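Local coordinates for peptidyl tryptophan dihydroxylase (Pseudomonas putida, PDB 7CTQ), which probably uses bound FAD to dihydroxylate a peptidyl tryptophan, a step essential for biogenesis of the tryptophylquinone cofactor of quinohemoprotein amine dehydrogenase, at residues I310-L315 with Q382-W387; V358-R363 with E400-R405. One frame throughout, in Å; residues are numbered along the deposited sequence.

Interaction 1: residues I310-L315 with Q382-W387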
loop_
_atom_site.group_PDB
_atom_site.type_symbol
_atom_site.label_atom_id
_atom_site.label_comp_id
_atom_site.label_asym_id
_atom_site.label_seq_id
_atom_site.Cartn_x
_atom_site.Cartn_y
_atom_site.Cartn_z
ATOM N N ILE A 310 -8.486 0.368 6.095
ATOM C CA ILE A 310 -7.077 -0.027 6.102
ATOM C C ILE A 310 -6.937 -1.523 6.374
ATOM O O ILE A 310 -6.135 -2.213 5.734
ATOM C CB ILE A 310 -6.289 0.804 7.138
ATOM C CG1 ILE A 310 -6.211 2.280 6.726
ATOM C CG2 ILE A 310 -4.906 0.238 7.333
ATOM C CD1 ILE A 310 -5.720 2.499 5.322
ATOM N N GLU A 311 -7.702 -2.048 7.335
ATOM C CA GLU A 311 -7.585 -3.467 7.645
ATOM C C GLU A 311 -8.043 -4.326 6.465
ATOM O O GLU A 311 -7.369 -5.299 6.096
ATOM C CB GLU A 311 -8.372 -3.791 8.916
ATOM C CG GLU A 311 -8.427 -5.285 9.219
ATOM C CD GLU A 311 -8.734 -5.595 10.677
ATOM O OE1 GLU A 311 -8.796 -6.793 11.015
ATOM O OE2 GLU A 311 -8.908 -4.651 11.487
ATOM N N GLN A 312 -9.164 -3.965 5.831
ATOM C CA GLN A 312 -9.619 -4.751 4.685
ATOM C C GLN A 312 -8.631 -4.674 3.516
ATOM O O GLN A 312 -8.368 -5.691 2.852
ATOM C CB GLN A 312 -11.018 -4.310 4.265
ATOM C CG GLN A 312 -12.071 -4.683 5.296
ATOM C CD GLN A 312 -12.076 -6.176 5.634
ATOM O OE1 GLN A 312 -11.826 -6.578 6.780
ATOM N NE2 GLN A 312 -12.336 -7.001 4.634
ATOM N N LEU A 313 -8.064 -3.487 3.250
ATOM C CA LEU A 313 -7.020 -3.381 2.229
ATOM C C LEU A 313 -5.848 -4.303 2.554
ATOM O O LEU A 313 -5.421 -5.103 1.711
ATOM C CB LEU A 313 -6.535 -1.925 2.095
ATOM C CG LEU A 313 -7.408 -0.853 1.423
ATOM C CD1 LEU A 313 -6.723 0.513 1.503
ATOM C CD2 LEU A 313 -7.734 -1.170 -0.032
ATOM N N PHE A 314 -5.324 -4.210 3.784
ATOM C CA PHE A 314 -4.213 -5.058 4.217
ATOM C C PHE A 314 -4.500 -6.523 3.953
ATOM O O PHE A 314 -3.674 -7.243 3.381
ATOM C CB PHE A 314 -3.947 -4.845 5.710
ATOM C CG PHE A 314 -2.926 -5.796 6.296
ATOM C CD1 PHE A 314 -1.555 -5.554 6.152
ATOM C CD2 PHE A 314 -3.330 -6.921 7.003
ATOM C CE1 PHE A 314 -0.629 -6.418 6.704
ATOM C CE2 PHE A 314 -2.411 -7.793 7.547
ATOM C CZ PHE A 314 -1.056 -7.547 7.395
ATOM N N LEU A 315 -5.675 -6.984 4.369
ATOM C CA LEU A 315 -5.995 -8.393 4.215
ATOM C C LEU A 315 -6.108 -8.773 2.748
ATOM O O LEU A 315 -5.686 -9.874 2.355
ATOM C CB LEU A 315 -7.290 -8.720 4.967
ATOM C CG LEU A 315 -7.143 -8.751 6.492
ATOM C CD1 LEU A 315 -8.493 -8.973 7.162
ATOM C CD2 LEU A 315 -6.147 -9.838 6.932
ATOM N N GLN A 382 -18.956 -8.182 1.357
ATOM C CA GLN A 382 -18.753 -6.793 1.775
ATOM C C GLN A 382 -18.928 -6.690 3.288
ATOM O O GLN A 382 -19.994 -6.289 3.773
ATOM C CB GLN A 382 -19.718 -5.863 1.039
ATOM C CG GLN A 382 -19.984 -6.259 -0.411
ATOM C CD GLN A 382 -19.096 -5.504 -1.381
ATOM O OE1 GLN A 382 -18.417 -4.553 -1.001
ATOM N NE2 GLN A 382 -19.083 -5.936 -2.642
ATOM N N PRO A 383 -17.907 -7.061 4.064
ATOM C CA PRO A 383 -18.011 -6.935 5.529
ATOM C C PRO A 383 -18.267 -5.502 5.996
ATOM O O PRO A 383 -18.736 -5.308 7.121
ATOM C CB PRO A 383 -16.642 -7.428 6.034
ATOM C CG PRO A 383 -15.904 -7.926 4.844
ATOM C CD PRO A 383 -16.535 -7.365 3.623
ATOM N N LEU A 384 -17.956 -4.502 5.178
ATOM C CA LEU A 384 -18.109 -3.106 5.571
ATOM C C LEU A 384 -19.428 -2.523 5.086
ATOM O O LEU A 384 -19.753 -1.378 5.415
ATOM C CB LEU A 384 -16.916 -2.282 5.051
ATOM C CG LEU A 384 -15.541 -2.718 5.600
ATOM C CD1 LEU A 384 -14.450 -1.666 5.380
ATOM C CD2 LEU A 384 -15.588 -3.096 7.074
ATOM N N GLY A 385 -20.192 -3.285 4.322
ATOM C CA GLY A 385 -21.543 -2.913 3.960
ATOM C C GLY A 385 -21.623 -2.243 2.606
ATOM O O GLY A 385 -20.681 -1.596 2.139
ATOM N N VAL A 386 -22.767 -2.416 1.959
ATOM C CA VAL A 386 -23.107 -1.745 0.715
ATOM C C VAL A 386 -24.237 -0.770 1.026
ATOM O O VAL A 386 -25.292 -1.178 1.530
ATOM C CB VAL A 386 -23.539 -2.741 -0.370
ATOM C CG1 VAL A 386 -23.764 -2.002 -1.698
ATOM C CG2 VAL A 386 -22.507 -3.852 -0.500
ATOM N N TRP A 387 -24.029 0.513 0.721
ATOM C CA TRP A 387 -25.066 1.507 1.010
ATOM C C TRP A 387 -26.108 1.616 -0.106
ATOM O O TRP A 387 -27.314 1.495 0.139
ATOM C CB TRP A 387 -24.414 2.869 1.274
ATOM C CG TRP A 387 -25.355 3.983 1.669
ATOM C CD1 TRP A 387 -26.655 3.876 2.105
ATOM C CD2 TRP A 387 -25.045 5.379 1.662
ATOM N NE1 TRP A 387 -27.163 5.134 2.372
ATOM C CE2 TRP A 387 -26.197 6.068 2.099
ATOM C CE3 TRP A 387 -23.904 6.112 1.318
ATOM C CZ2 TRP A 387 -26.236 7.459 2.207
ATOM C CZ3 TRP A 387 -23.945 7.490 1.421
ATOM C CH2 TRP A 387 -25.105 8.148 1.863
#
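Gln312, on the long helix 299-327, reaches across to Pro383 and Leu384 in the loop that follows strand 370-378, and these three side chains make the whole contact. The fuller part is aliphatic, on the partly exposed Leu384. Gln312 CG lies 3.8 Å from Leu384 CD1 and 4.0 Å from Leu384 CG, the two side chains running past one another in opposite directions so that the base of the glutamine, not its amide, meets the leucine branch. A bend at chi2 (-55°) then turns the amide off the line of the chain and over toward the proline, where NE2 comes to 3.7 Å from Pro383 CG. Though slightly the shorter, that touch is a single atom pair on the solvent side: a van der Waals approach of an amide nitrogen to a ring carbon of the exposed Pro383, and no hydrogen bond crosses between the segments.

Each element also has partners of its own. Ile310 and Phe314 pack on Leu248 and Met265, away from the loop, while Pro383 and Leu384 occupy the two central positions of a type I turn closed by Gly385 N to Gln382 O at 3.1 Å. Burying just 115 Å² in all, the contact joins the helix to the C-terminal part of the chain through a few van der Waals touches, with little directional preference.

Interaction 2: residues V358-R363 with E400-R405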
loop_
_atom_site.group_PDB
_atom_site.type_symbol
_atom_site.label_atom_id
_atom_site.label_comp_id
_atom_site.label_asym_id
_atom_site.label_seq_id
_atom_site.Cartn_x
_atom_site.Cartn_y
_atom_site.Cartn_z
ATOM N N VAL A 358 -26.803 -12.284 5.758
ATOM C CA VAL A 358 -26.809 -10.867 5.400
ATOM C C VAL A 358 -27.486 -10.059 6.501
ATOM O O VAL A 358 -28.526 -10.460 7.042
ATOM C CB VAL A 358 -27.525 -10.672 4.051
ATOM C CG1 VAL A 358 -27.873 -9.233 3.842
ATOM C CG2 VAL A 358 -26.675 -11.219 2.891
ATOM N N ARG A 359 -26.905 -8.910 6.844
ATOM C CA ARG A 359 -27.428 -8.111 7.944
ATOM C C ARG A 359 -27.569 -6.655 7.527
ATOM O O ARG A 359 -26.692 -6.106 6.850
ATOM C CB ARG A 359 -26.519 -8.217 9.187
ATOM C CG ARG A 359 -26.542 -9.589 9.865
ATOM C CD ARG A 359 -25.742 -9.600 11.169
ATOM N NE ARG A 359 -26.210 -8.597 12.126
ATOM C CZ ARG A 359 -27.022 -8.836 13.154
ATOM N NH1 ARG A 359 -27.482 -10.056 13.386
ATOM N NH2 ARG A 359 -27.377 -7.840 13.954
ATOM N N VAL A 360 -28.671 -6.036 7.946
ATOM C CA VAL A 360 -28.831 -4.587 7.853
ATOM C C VAL A 360 -28.271 -3.982 9.135
ATOM O O VAL A 360 -28.716 -4.319 10.240
ATOM C CB VAL A 360 -30.298 -4.189 7.659
ATOM C CG1 VAL A 360 -30.426 -2.699 7.780
ATOM C CG2 VAL A 360 -30.827 -4.673 6.300
ATOM N N GLU A 361 -27.284 -3.108 8.994
ATOM C CA GLU A 361 -26.637 -2.474 10.130
ATOM C C GLU A 361 -26.314 -1.032 9.774
ATOM O O GLU A 361 -26.111 -0.692 8.606
ATOM C CB GLU A 361 -25.339 -3.213 10.545
ATOM C CG GLU A 361 -25.567 -4.573 11.193
ATOM C CD GLU A 361 -24.282 -5.203 11.720
ATOM O OE1 GLU A 361 -24.211 -6.447 11.764
ATOM O OE2 GLU A 361 -23.344 -4.466 12.092
ATOM N N ARG A 362 -26.268 -0.189 10.805
ATOM C CA ARG A 362 -25.826 1.192 10.661
ATOM C C ARG A 362 -24.296 1.227 10.687
ATOM O O ARG A 362 -23.677 0.789 11.659
ATOM C CB ARG A 362 -26.424 2.043 11.787
ATOM C CG ARG A 362 -26.611 3.508 11.455
ATOM C CD ARG A 362 -27.324 4.232 12.599
ATOM N NE ARG A 362 -28.390 3.401 13.136
ATOM C CZ ARG A 362 -28.457 2.950 14.387
ATOM N NH1 ARG A 362 -27.512 3.249 15.269
ATOM N NH2 ARG A 362 -29.483 2.190 14.748
ATOM N N ARG A 363 -23.689 1.729 9.623
ATOM C CA ARG A 363 -22.249 1.664 9.437
ATOM C C ARG A 363 -21.781 2.979 8.842
ATOM O O ARG A 363 -22.591 3.738 8.300
ATOM C CB ARG A 363 -21.845 0.502 8.511
ATOM C CG ARG A 363 -22.233 -0.883 9.026
ATOM C CD ARG A 363 -21.394 -1.293 10.231
ATOM N NE ARG A 363 -21.546 -2.722 10.533
ATOM C CZ ARG A 363 -20.762 -3.666 10.014
ATOM N NH1 ARG A 363 -19.792 -3.318 9.172
ATOM N NH2 ARG A 363 -20.937 -4.945 10.331
ATOM N N GLU A 400 -37.327 -5.167 3.878
ATOM C CA GLU A 400 -38.615 -5.704 3.427
ATOM C C GLU A 400 -38.483 -7.163 3.004
ATOM O O GLU A 400 -39.321 -7.998 3.367
ATOM C CB GLU A 400 -39.178 -4.855 2.286
ATOM C CG GLU A 400 -39.669 -3.478 2.723
ATOM C CD GLU A 400 -40.474 -2.761 1.645
ATOM O OE1 GLU A 400 -40.343 -3.121 0.452
ATOM O OE2 GLU A 400 -41.245 -1.840 1.994
ATOM N N LEU A 401 -37.419 -7.501 2.265
ATOM C CA LEU A 401 -37.213 -8.898 1.865
ATOM C C LEU A 401 -37.090 -9.806 3.077
ATOM O O LEU A 401 -37.672 -10.898 3.107
ATOM C CB LEU A 401 -35.964 -9.039 0.989
ATOM C CG LEU A 401 -36.003 -8.473 -0.433
ATOM C CD1 LEU A 401 -34.597 -8.404 -1.028
ATOM C CD2 LEU A 401 -36.934 -9.295 -1.321
ATOM N N GLN A 402 -36.331 -9.381 4.088
ATOM C CA GLN A 402 -36.191 -10.195 5.281
ATOM C C GLN A 402 -37.493 -10.259 6.067
ATOM O O GLN A 402 -37.683 -11.199 6.843
ATOM C CB GLN A 402 -35.044 -9.665 6.141
ATOM C CG GLN A 402 -33.670 -9.776 5.446
ATOM C CD GLN A 402 -32.509 -9.329 6.326
ATOM O OE1 GLN A 402 -32.619 -8.351 7.073
ATOM N NE2 GLN A 402 -31.384 -10.036 6.227
ATOM N N ALA A 403 -38.398 -9.299 5.865
ATOM C CA ALA A 403 -39.731 -9.332 6.453
ATOM C C ALA A 403 -40.720 -10.157 5.638
ATOM O O ALA A 403 -41.900 -10.210 6.004
ATOM C CB ALA A 403 -40.276 -7.910 6.617
ATOM N N GLY A 404 -40.285 -10.781 4.545
ATOM C CA GLY A 404 -41.152 -11.643 3.764
ATOM C C GLY A 404 -41.916 -10.984 2.634
ATOM O O GLY A 404 -42.772 -11.642 2.024
ATOM N N ARG A 405 -41.652 -9.717 2.333
ATOM C CA ARG A 405 -42.305 -9.096 1.191
ATOM C C ARG A 405 -41.724 -9.665 -0.108
ATOM O O ARG A 405 -40.504 -9.845 -0.217
ATOM C CB ARG A 405 -42.139 -7.572 1.231
ATOM C CG ARG A 405 -43.080 -6.853 0.281
ATOM C CD ARG A 405 -42.976 -5.327 0.303
ATOM N NE ARG A 405 -44.106 -4.745 -0.429
ATOM C CZ ARG A 405 -44.121 -3.535 -0.983
ATOM N NH1 ARG A 405 -43.058 -2.742 -0.899
ATOM N NH2 ARG A 405 -45.209 -3.120 -1.627
HETATM O O HOH W 1 -30.789 -7.823 9.044
#
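Gln402, in the last turn of helix 395-402, brings both ends of its amide to the start of strand 359-367. The direct hydrogen bond runs from Gln402 NE2 to Val358 O at 3.0 Å. It is bent, with an N-H...O angle of 138°; the acceptor lies in the glutamine's amide plane, but the donor stands 51° out of the carbonyl plane of Val358. An extended chain beyond CG (chi2 -177°) gives the side chain this reach.

The water-mediated link uses the other amide end. A water donates to Gln402 OE1 at 2.7 Å and accepts from Val360 N at 3.0 Å, so the glutamine serves the carbonyl of Val358, just before the strand, and the N-H of Val360 within it.

Van der Waals contact is slight: Val360 CG2 comes to 4.2 Å from Gln402 OE1, while Val360 also packs on Ala395 and Val398 of the same helix.

Ionic pairs stay within each segment. Glu361 joins Arg359 and Arg363, the latter gripping OE2 side-on with NE and NH2; beyond the Schellman motif at Gly404, Arg405 NH1 meets Glu400 OE1. Polar bonding thus supplies the direction here: with a carbonyl needing a donor at one end and a water donating at the other, a flip of the Gln402 amide should be disfavoured.

How the interactions relate
Neither contact is a core one: interaction 1 lies at the surface, its centre about 15 Å from the centre of the chain, and interaction 2, its centre about 34 Å from the same point, is partly buried through Val358. A glutamine on a helix leads in both, yet its use differs. Where the long helix meets a loop, the glutamine makes only van der Waals touches, through CG and NE2; where a helix end meets a strand, it bonds through its amide. The two are coupled, because Arg363 NH1 in segment 358-363 probably hydrogen-bonds Pro383 O in segment 382-387 at 3.0 Å, tying the two-stranded sheet of 359-367 and 370-378 to the turn that faces helix 299-327.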